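Local coordinates for cellulase (Uncultured bacterium, PDB 6XSO), which probably hydrolyses internal beta-1,4 linkages in cellulose and related polysaccharides such as xylan, as a broad-specificity endoglucanase of glycoside hydrolase family 5 subfamily 4, at residues Asp40-Thr45 against Val121-Gly126; Thr84-Met89 against Lys133-Ala138; Gln145-Tyr150 against Ala210-Asn215. One frame throughout, in Å; residues are numbered along the deposited sequence. Where two conformers were deposited one is given.

Contact 1: Asp40-Thr45 against Val121-Gly126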
loop_
_atom_site.group_PDB
_atom_site.type_symbol
_atom_site.label_atom_id
_atom_site.label_comp_id
_atom_site.label_asym_id
_atom_site.label_seq_id
_atom_site.Cartn_x
_atom_site.Cartn_y
_atom_site.Cartn_z
ATOM N N ASP A 40 3.726 -8.838 6.305
ATOM C CA ASP A 40 3.927 -7.636 7.113
ATOM C C ASP A 40 3.913 -7.905 8.615
ATOM O O ASP A 40 4.291 -7.017 9.390
ATOM C CB ASP A 40 2.858 -6.584 6.770
ATOM C CG ASP A 40 1.415 -7.169 6.659
ATOM O OD1 ASP A 40 1.222 -8.272 6.100
ATOM O OD2 ASP A 40 0.465 -6.482 7.121
ATOM N N ALA A 41 3.507 -9.091 9.049
ATOM C CA ALA A 41 3.474 -9.373 10.474
ATOM C C ALA A 41 4.875 -9.293 11.069
ATOM O O ALA A 41 5.873 -9.618 10.421
ATOM C CB ALA A 41 2.905 -10.768 10.730
ATOM N N ASN A 42 4.943 -8.866 12.325
ATOM C CA ASN A 42 6.225 -8.709 13.000
ATOM C C ASN A 42 5.994 -8.696 14.502
ATOM O O ASN A 42 4.910 -8.334 14.972
ATOM C CB ASN A 42 6.941 -7.427 12.533
ATOM C CG ASN A 42 6.263 -6.157 13.014
ATOM O OD1 ASN A 42 6.735 -5.525 13.968
ATOM N ND2 ASN A 42 5.169 -5.773 12.364
ATOM N N ASP A 43 7.027 -9.079 15.241
ATOM C CA ASP A 43 7.002 -9.044 16.700
ATOM C C ASP A 43 8.414 -8.716 17.159
ATOM O O ASP A 43 9.302 -9.569 17.099
ATOM C CB ASP A 43 6.543 -10.384 17.252
ATOM C CG ASP A 43 6.451 -10.401 18.761
ATOM O OD1 ASP A 43 7.001 -9.485 19.413
ATOM O OD2 ASP A 43 5.833 -11.350 19.292
ATOM N N ALA A 44 8.632 -7.473 17.599
ATOM C CA ALA A 44 9.987 -7.038 17.918
ATOM C C ALA A 44 10.599 -7.807 19.081
ATOM O O ALA A 44 11.826 -7.749 19.267
ATOM C CB ALA A 44 9.992 -5.541 18.231
ATOM N N THR A 45 9.789 -8.517 19.873
ATOM C CA THR A 45 10.308 -9.274 21.007
ATOM C C THR A 45 10.843 -10.635 20.600
ATOM O O THR A 45 11.371 -11.355 21.455
ATOM C CB THR A 45 9.231 -9.492 22.078
ATOM O OG1 THR A 45 8.267 -10.455 21.622
ATOM C CG2 THR A 45 8.547 -8.183 22.422
ATOM N N VAL A 121 7.319 -1.706 1.630
ATOM C CA VAL A 121 8.068 -1.707 2.886
ATOM C C VAL A 121 7.055 -1.217 3.925
ATOM O O VAL A 121 6.621 -0.056 3.868
ATOM C CB VAL A 121 9.300 -0.799 2.787
ATOM C CG1 VAL A 121 9.931 -0.545 4.150
ATOM C CG2 VAL A 121 10.344 -1.405 1.829
ATOM N N HIS A 122 6.631 -2.108 4.842
ATOM C CA HIS A 122 5.383 -1.906 5.579
ATOM C C HIS A 122 5.669 -1.495 6.997
ATOM O O HIS A 122 5.771 -0.293 7.295
ATOM C CB HIS A 122 4.481 -3.138 5.405
ATOM C CG HIS A 122 3.047 -2.867 5.706
ATOM N ND1 HIS A 122 2.201 -2.286 4.786
ATOM C CD2 HIS A 122 2.315 -3.031 6.834
ATOM C CE1 HIS A 122 1.000 -2.149 5.310
ATOM N NE2 HIS A 122 1.030 -2.617 6.544
ATOM N N HIS A 123 5.750 -2.425 7.971
ATOM C CA HIS A 123 5.912 -2.032 9.372
ATOM C C HIS A 123 7.344 -1.714 9.747
ATOM O O HIS A 123 7.671 -1.608 10.932
ATOM C CB HIS A 123 5.299 -3.055 10.321
ATOM C CG HIS A 123 3.811 -3.094 10.254
ATOM N ND1 HIS A 123 3.034 -1.954 10.287
ATOM C CD2 HIS A 123 2.954 -4.135 10.155
ATOM C CE1 HIS A 123 1.758 -2.295 10.213
ATOM N NE2 HIS A 123 1.681 -3.614 10.145
ATOM N N ASP A 124 8.185 -1.535 8.734
ATOM C CA ASP A 124 9.392 -0.727 8.901
ATOM C C ASP A 124 9.066 0.729 9.171
ATOM O O ASP A 124 9.932 1.450 9.695
ATOM C CB ASP A 124 10.200 -0.916 7.625
ATOM C CG ASP A 124 10.496 -2.394 7.351
ATOM O OD1 ASP A 124 11.421 -2.929 8.007
ATOM O OD2 ASP A 124 9.769 -3.006 6.523
ATOM N N THR A 125 7.849 1.159 8.833
ATOM C CA THR A 125 7.261 2.432 9.218
ATOM C C THR A 125 6.184 2.194 10.272
ATOM O O THR A 125 5.718 1.067 10.486
ATOM C CB THR A 125 6.581 3.134 8.035
ATOM O OG1 THR A 125 5.414 2.392 7.636
ATOM C CG2 THR A 125 7.504 3.314 6.851
ATOM N N GLY A 126 5.761 3.288 10.906
ATOM C CA GLY A 126 4.538 3.308 11.678
ATOM C C GLY A 126 4.717 3.799 13.097
ATOM O O GLY A 126 5.776 4.294 13.500
HETATM O O HOH W 1 -0.593 -5.138 9.210
#
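Asp40 packs against His122 and His123 where two loops meet at the C-terminal end of a TIM barrel, one following strand 31-34 and the other strand 116-119. The side chains of Asp40 and His122 lie side by side and point the same way. Asp40 CB sits 3.6 Å from His122 CD2, and the carboxylate plane stands nearly upright to the imidazole, at 84°. Asp40 OD1 and OD2 accept from the backbone N of Thr38 and Asn37. His122 CG is anti to the backbone N (chi1 -160°), which carries its ring alongside Asp40. The same ring presents CD2 over the centre of the His123 ring, 3.4 Å above its plane. With an alanine here the ring is gone, which would probably open a gap beside Asp40 CB and over the His123 face and is likely to leave Asn120 ND2 without this partner. The CD2 edge of His123 faces Asp40 O in the ring plane, at 3.3 Å. The Asn42 side chain crosses that of His123 at about a right angle, the amide and ring planes 47° apart, with ND2 3.4 Å from His123 CB. Asn42 OD1 is hydrogen-bonded to Tyr86 OH, and ND2 gives a weak bond to Asp40 O; together they hold the amide. No direct hydrogen bond joins 40-45 to 121-126, but a water donates to Asp40 OD2 at 2.7 Å and is hydrogen-bonded to His123 NE2 at 2.9 Å.

Contact 2: Thr84-Met89 against Lys133-Ala138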
loop_
_atom_site.group_PDB
_atom_site.type_symbol
_atom_site.label_atom_id
_atom_site.label_comp_id
_atom_site.label_asym_id
_atom_site.label_seq_id
_atom_site.Cartn_x
_atom_site.Cartn_y
_atom_site.Cartn_z
ATOM N N THR A 84 7.059 -6.598 5.727
ATOM C CA THR A 84 7.885 -5.969 6.753
ATOM C C THR A 84 9.249 -6.640 6.765
ATOM O O THR A 84 9.341 -7.871 6.864
ATOM C CB THR A 84 7.212 -6.051 8.126
ATOM O OG1 THR A 84 5.959 -5.345 8.077
ATOM C CG2 THR A 84 8.128 -5.462 9.221
ATOM N N TRP A 85 10.307 -5.830 6.675
ATOM C CA TRP A 85 11.627 -6.353 6.367
ATOM C C TRP A 85 12.608 -6.391 7.534
ATOM O O TRP A 85 13.572 -7.158 7.468
ATOM C CB TRP A 85 12.267 -5.559 5.209
ATOM C CG TRP A 85 11.435 -5.576 3.961
ATOM C CD1 TRP A 85 10.443 -4.705 3.636
ATOM C CD2 TRP A 85 11.526 -6.514 2.872
ATOM N NE1 TRP A 85 9.889 -5.050 2.418
ATOM C CE2 TRP A 85 10.543 -6.147 1.926
ATOM C CE3 TRP A 85 12.338 -7.621 2.604
ATOM C CZ2 TRP A 85 10.369 -6.823 0.730
ATOM C CZ3 TRP A 85 12.139 -8.317 1.415
ATOM C CH2 TRP A 85 11.146 -7.921 0.504
ATOM N N TYR A 86 12.385 -5.615 8.602
ATOM C CA TYR A 86 13.458 -5.366 9.559
ATOM C C TYR A 86 13.880 -6.613 10.327
ATOM O O TYR A 86 15.039 -6.697 10.773
ATOM C CB TYR A 86 13.087 -4.232 10.522
ATOM C CG TYR A 86 12.077 -4.572 11.617
ATOM C CD1 TYR A 86 12.500 -4.961 12.885
ATOM C CD2 TYR A 86 10.711 -4.452 11.393
ATOM C CE1 TYR A 86 11.579 -5.254 13.885
ATOM C CE2 TYR A 86 9.792 -4.747 12.384
ATOM C CZ TYR A 86 10.240 -5.140 13.631
ATOM O OH TYR A 86 9.342 -5.434 14.633
ATOM N N GLN A 87 12.979 -7.575 10.523
ATOM C CA GLN A 87 13.341 -8.822 11.189
ATOM C C GLN A 87 13.973 -9.818 10.229
ATOM O O GLN A 87 14.248 -10.961 10.625
ATOM C CB GLN A 87 12.133 -9.447 11.887
ATOM C CG GLN A 87 11.417 -8.464 12.818
ATOM C CD GLN A 87 10.511 -9.143 13.820
ATOM O OE1 GLN A 87 9.323 -9.324 13.564
ATOM N NE2 GLN A 87 11.076 -9.544 14.963
ATOM N N GLU A 88 14.209 -9.393 8.986
ATOM C CA GLU A 88 14.802 -10.225 7.948
ATOM C C GLU A 88 16.081 -9.612 7.394
ATOM O O GLU A 88 16.579 -10.066 6.361
ATOM C CB GLU A 88 13.776 -10.485 6.830
ATOM C CG GLU A 88 12.481 -11.153 7.287
ATOM C CD GLU A 88 12.659 -12.580 7.828
ATOM O OE1 GLU A 88 13.723 -13.209 7.644
ATOM O OE2 GLU A 88 11.705 -13.087 8.446
ATOM N N MET A 89 16.634 -8.611 8.077
ATOM C CA MET A 89 17.808 -7.872 7.647
ATOM C C MET A 89 18.912 -8.043 8.678
ATOM O O MET A 89 18.654 -8.013 9.885
ATOM C CB MET A 89 17.483 -6.380 7.542
ATOM C CG MET A 89 16.519 -6.038 6.422
ATOM S SD MET A 89 15.745 -4.412 6.538
ATOM C CE MET A 89 17.166 -3.351 6.307
ATOM N N LYS A 133 9.577 -0.078 17.707
ATOM C CA LYS A 133 9.936 1.285 17.318
ATOM C C LYS A 133 10.294 1.240 15.839
ATOM O O LYS A 133 11.284 0.606 15.460
ATOM C CB LYS A 133 11.106 1.849 18.126
ATOM C CG LYS A 133 11.095 3.381 18.067
ATOM C CD LYS A 133 12.291 4.066 18.720
ATOM C CE LYS A 133 11.946 5.523 19.018
ATOM N NZ LYS A 133 13.134 6.396 19.226
ATOM N N SER A 134 9.494 1.891 14.999
ATOM C CA SER A 134 9.737 1.830 13.565
ATOM C C SER A 134 11.045 2.537 13.229
ATOM O O SER A 134 11.392 3.558 13.831
ATOM C CB SER A 134 8.592 2.499 12.812
ATOM O OG SER A 134 8.423 3.834 13.244
ATOM N N TRP A 135 11.778 1.994 12.256
ATOM C CA TRP A 135 13.082 2.554 11.924
ATOM C C TRP A 135 13.030 3.602 10.821
ATOM O O TRP A 135 13.947 4.431 10.744
ATOM C CB TRP A 135 14.113 1.462 11.609
ATOM C CG TRP A 135 13.926 0.654 10.374
ATOM C CD1 TRP A 135 13.140 -0.445 10.229
ATOM C CD2 TRP A 135 14.583 0.844 9.110
ATOM N NE1 TRP A 135 13.237 -0.942 8.946
ATOM C CE2 TRP A 135 14.139 -0.176 8.253
ATOM C CE3 TRP A 135 15.503 1.779 8.624
ATOM C CZ2 TRP A 135 14.575 -0.284 6.934
ATOM C CZ3 TRP A 135 15.933 1.670 7.315
ATOM C CH2 TRP A 135 15.474 0.639 6.489
ATOM N N ILE A 136 11.995 3.589 9.983
ATOM C CA ILE A 136 11.820 4.580 8.928
ATOM C C ILE A 136 10.840 5.619 9.467
ATOM O O ILE A 136 9.662 5.313 9.670
ATOM C CB ILE A 136 11.313 3.960 7.622
ATOM C CG1 ILE A 136 12.270 2.868 7.149
ATOM C CG2 ILE A 136 11.135 5.041 6.559
ATOM C CD1 ILE A 136 11.747 2.089 5.959
ATOM N N LYS A 137 11.313 6.834 9.713
ATOM C CA LYS A 137 10.469 7.889 10.257
ATOM C C LYS A 137 10.532 9.144 9.398
ATOM O O LYS A 137 11.571 9.466 8.807
ATOM C CB LYS A 137 10.879 8.256 11.684
ATOM C CG LYS A 137 10.839 7.083 12.653
ATOM C CD LYS A 137 10.891 7.583 14.084
ATOM C CE LYS A 137 10.805 6.485 15.116
ATOM N NZ LYS A 137 9.545 5.711 15.005
ATOM N N ALA A 138 9.408 9.864 9.366
ATOM C CA ALA A 138 9.304 11.142 8.662
ATOM C C ALA A 138 9.918 12.211 9.553
ATOM O O ALA A 138 9.237 12.988 10.230
ATOM C CB ALA A 138 7.852 11.448 8.312
#
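Tyr86 and Trp135 bring the two backbones closest, with CA atoms 8.3 Å apart, so the segments meet through side chains and not through backbone hydrogen bonds. Both lie in loops at the C-terminal end of the TIM barrel: 84-89 comes after strand 78-81, while the loop holding 133-138 leads into helix 140-161. Trp135 carries the second segment's side of the contact. Its CG lies between the backbone N and the carbonyl carbon (chi1 68°), and the indole reaches across to the other loop. Tyr86 touches it with its CB, 3.7 Å from Trp135 NE1, while the phenol ring leads away toward Asn42, whose OD1 is hydrogen-bonded to Tyr86 OH. Trp135 NE1 is not left to this apolar neighbour, because it is hydrogen-bonded to Asp124 OD1. The benzo half of the indole meets Met89, which comes from the opposite direction. This is a Met-aromatic contact with an oblique approach, SD 5.3 Å from the centroid of the six-membered ring and 54° off its normal. The Met89 chain bends at its last torsion (chi3 66°) and sets CE 4.1 Å from Trp135 CZ2. Ile136 CG1 covers one indole face, 3.5 Å above the plane. A bound di(hydroxyethyl)ether molecule also lies about 3 Å from the Trp135 side chain at the nearest atoms. Lys137 NZ reaches back past Trp135 to hydrogen-bond Ser134 OG at 2.8 Å.

Contact 3: Gln145-Tyr150 against Ala210-Asn215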
loop_
_atom_site.group_PDB
_atom_site.type_symbol
_atom_site.label_atom_id
_atom_site.label_comp_id
_atom_site.label_asym_id
_atom_site.label_seq_id
_atom_site.Cartn_x
_atom_site.Cartn_y
_atom_site.Cartn_z
ATOM N N GLN A 145 20.186 9.720 8.467
ATOM C CA GLN A 145 20.879 8.600 9.089
ATOM C C GLN A 145 20.655 7.300 8.324
ATOM O O GLN A 145 21.580 6.500 8.165
ATOM C CB GLN A 145 20.376 8.430 10.522
ATOM C CG GLN A 145 20.897 7.191 11.226
ATOM C CD GLN A 145 20.218 6.946 12.560
ATOM O OE1 GLN A 145 20.434 7.679 13.530
ATOM N NE2 GLN A 145 19.379 5.917 12.611
ATOM N N ASN A 146 19.434 7.082 7.838
ATOM C CA ASN A 146 19.015 5.784 7.315
ATOM C C ASN A 146 18.937 5.725 5.794
ATOM O O ASN A 146 18.622 4.655 5.244
ATOM C CB ASN A 146 17.649 5.431 7.911
ATOM C CG ASN A 146 17.738 5.065 9.369
ATOM O OD1 ASN A 146 18.773 4.642 9.853
ATOM N ND2 ASN A 146 16.644 5.247 10.081
ATOM N N LYS A 147 19.233 6.832 5.109
ATOM C CA LYS A 147 19.158 6.873 3.649
ATOM C C LYS A 147 19.930 5.720 3.015
ATOM O O LYS A 147 19.424 5.034 2.124
ATOM C CB LYS A 147 19.715 8.222 3.174
ATOM C CG LYS A 147 19.998 8.321 1.679
ATOM C CD LYS A 147 20.535 9.700 1.275
ATOM C CE LYS A 147 21.096 9.662 -0.141
ATOM N NZ LYS A 147 20.980 10.963 -0.856
ATOM N N ALA A 148 21.165 5.494 3.456
ATOM C CA ALA A 148 21.989 4.464 2.828
ATOM C C ALA A 148 21.383 3.074 3.000
ATOM O O ALA A 148 21.341 2.284 2.050
ATOM C CB ALA A 148 23.404 4.500 3.398
ATOM N N LYS A 149 20.911 2.753 4.205
ATOM C CA LYS A 149 20.329 1.431 4.440
ATOM C C LYS A 149 19.031 1.254 3.660
ATOM O O LYS A 149 18.768 0.175 3.106
ATOM C CB LYS A 149 20.044 1.234 5.930
ATOM C CG LYS A 149 19.897 -0.218 6.345
ATOM C CD LYS A 149 21.215 -0.741 6.933
ATOM C CE LYS A 149 21.342 -0.411 8.416
ATOM N NZ LYS A 149 22.475 -1.132 9.056
ATOM N N TYR A 150 18.194 2.298 3.645
ATOM C CA TYR A 150 16.934 2.262 2.908
ATOM C C TYR A 150 17.165 2.085 1.413
ATOM O O TYR A 150 16.493 1.271 0.765
ATOM C CB TYR A 150 16.155 3.548 3.196
ATOM C CG TYR A 150 14.870 3.683 2.433
ATOM C CD1 TYR A 150 14.796 4.461 1.283
ATOM C CD2 TYR A 150 13.712 3.079 2.883
ATOM C CE1 TYR A 150 13.613 4.601 0.587
ATOM C CE2 TYR A 150 12.538 3.207 2.179
ATOM C CZ TYR A 150 12.500 3.973 1.044
ATOM O OH TYR A 150 11.348 4.139 0.320
ATOM N N ALA A 210 11.166 9.237 -0.700
ATOM C CA ALA A 210 10.569 9.015 -2.017
ATOM C C ALA A 210 11.619 9.090 -3.125
ATOM O O ALA A 210 11.652 8.231 -4.016
ATOM C CB ALA A 210 9.439 10.021 -2.258
ATOM N N ARG A 211 12.479 10.119 -3.088
ATOM C CA ARG A 211 13.579 10.256 -4.038
ATOM C C ARG A 211 14.535 9.073 -3.949
ATOM O O ARG A 211 14.960 8.512 -4.971
ATOM C CB ARG A 211 14.397 11.503 -3.701
ATOM C CG ARG A 211 13.885 12.835 -4.156
ATOM C CD ARG A 211 15.043 13.858 -4.167
ATOM N NE ARG A 211 15.829 13.923 -2.925
ATOM C CZ ARG A 211 15.466 14.594 -1.826
ATOM N NH1 ARG A 211 14.317 15.248 -1.777
ATOM N NH2 ARG A 211 16.255 14.605 -0.759
ATOM N N SER A 212 14.909 8.707 -2.723
ATOM C CA SER A 212 15.840 7.610 -2.525
ATOM C C SER A 212 15.289 6.318 -3.107
ATOM O O SER A 212 16.033 5.555 -3.726
ATOM C CB SER A 212 16.124 7.436 -1.036
ATOM O OG SER A 212 17.127 8.329 -0.583
ATOM N N PHE A 213 13.994 6.056 -2.891
ATOM C CA PHE A 213 13.332 4.868 -3.426
ATOM C C PHE A 213 13.410 4.840 -4.936
ATOM O O PHE A 213 13.859 3.852 -5.529
ATOM C CB PHE A 213 11.879 4.896 -2.961
ATOM C CG PHE A 213 10.930 4.024 -3.742
ATOM C CD1 PHE A 213 11.013 2.644 -3.692
ATOM C CD2 PHE A 213 9.906 4.605 -4.474
ATOM C CE1 PHE A 213 10.091 1.850 -4.383
ATOM C CE2 PHE A 213 8.980 3.838 -5.152
ATOM C CZ PHE A 213 9.066 2.455 -5.105
ATOM N N VAL A 214 12.977 5.924 -5.582
ATOM C CA VAL A 214 12.968 5.942 -7.042
ATOM C C VAL A 214 14.382 5.774 -7.573
ATOM O O VAL A 214 14.635 4.964 -8.473
ATOM C CB VAL A 214 12.294 7.221 -7.561
ATOM C CG1 VAL A 214 12.516 7.373 -9.046
ATOM C CG2 VAL A 214 10.791 7.180 -7.257
ATOM N N ASN A 215 15.333 6.529 -7.015
ATOM C CA ASN A 215 16.697 6.467 -7.511
ATOM C C ASN A 215 17.293 5.077 -7.332
ATOM O O ASN A 215 18.000 4.578 -8.218
ATOM C CB ASN A 215 17.557 7.499 -6.786
ATOM C CG ASN A 215 17.200 8.933 -7.157
ATOM O OD1 ASN A 215 16.518 9.185 -8.151
ATOM N ND2 ASN A 215 17.658 9.884 -6.343
HETATM O O HOH W 2 18.315 12.901 -0.990
#
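Two successive helices of the TIM-barrel outer layer, 140-161 and 196-219, pack here as neighbours. Their axes run nearly parallel in these segments, crossing at -23° and coming within 10.1 Å. Lys147 and Ser212 have the closest CA atoms, 7.0 Å apart. Tyr150 carries most of the packing. Its CG is anti to the backbone N (chi1 176°), and the ring reaches across to the second helix edge first. Ser212 CB meets that edge near the ring plane, 4.0 Å from Tyr150 CD1. Phe213 N lies at the same edge, 3.8 Å from Tyr150 CE1. Further out, Tyr150 OH comes to 3.4 Å from Phe213 CB, and the two side chains cross at a slant. Both buried hydroxyls have mates: Tyr150 OH is hydrogen-bonded to Ser172 O, which ties the ring down at its far end, and Ser212 OG to Glu151 OE2 and Tyr143 OH. The methylene CG of Lys147 passes Ser212 OG at 3.7 Å in the conformer given. On the solvent side, Arg211 NH2 donates to a water at 2.7 Å. The same water is only weakly bonded to Lys147 NZ, and Lys147 has a second conformer, so that bridge is doubtful. Toward the barrel, Trp154 of helix 140-161 packs edge-to-face with both Tyr150 and Phe213, and Tyr209 of helix 196-219 does so with Tyr150. Phe213 then rests on Leu229 and Val231 of strand 229-232, joining the helix pair to the barrel wall.

Contacts 1 and 2 are close neighbours, with centres 6 Å apart, and their segments alternate along the chain. Asn42 OD1 and Tyr86 OH, 2.7 Å apart, tie one to the other, as do Gly126 O and Ser134 OG at the same distance. Both lie in loops at the C-terminal end of the barrel, where family 5 enzymes have their active-site cleft. Contact 3 belongs to the helical layer outside. Its centre is 13 Å from that of contact 2 and 18 Å from that of contact 1. It touches contact 2, with Ile136 CD1 3.8 Å from Tyr150 CD2, but does not touch contact 1, whose nearest atoms are about 5 Å off.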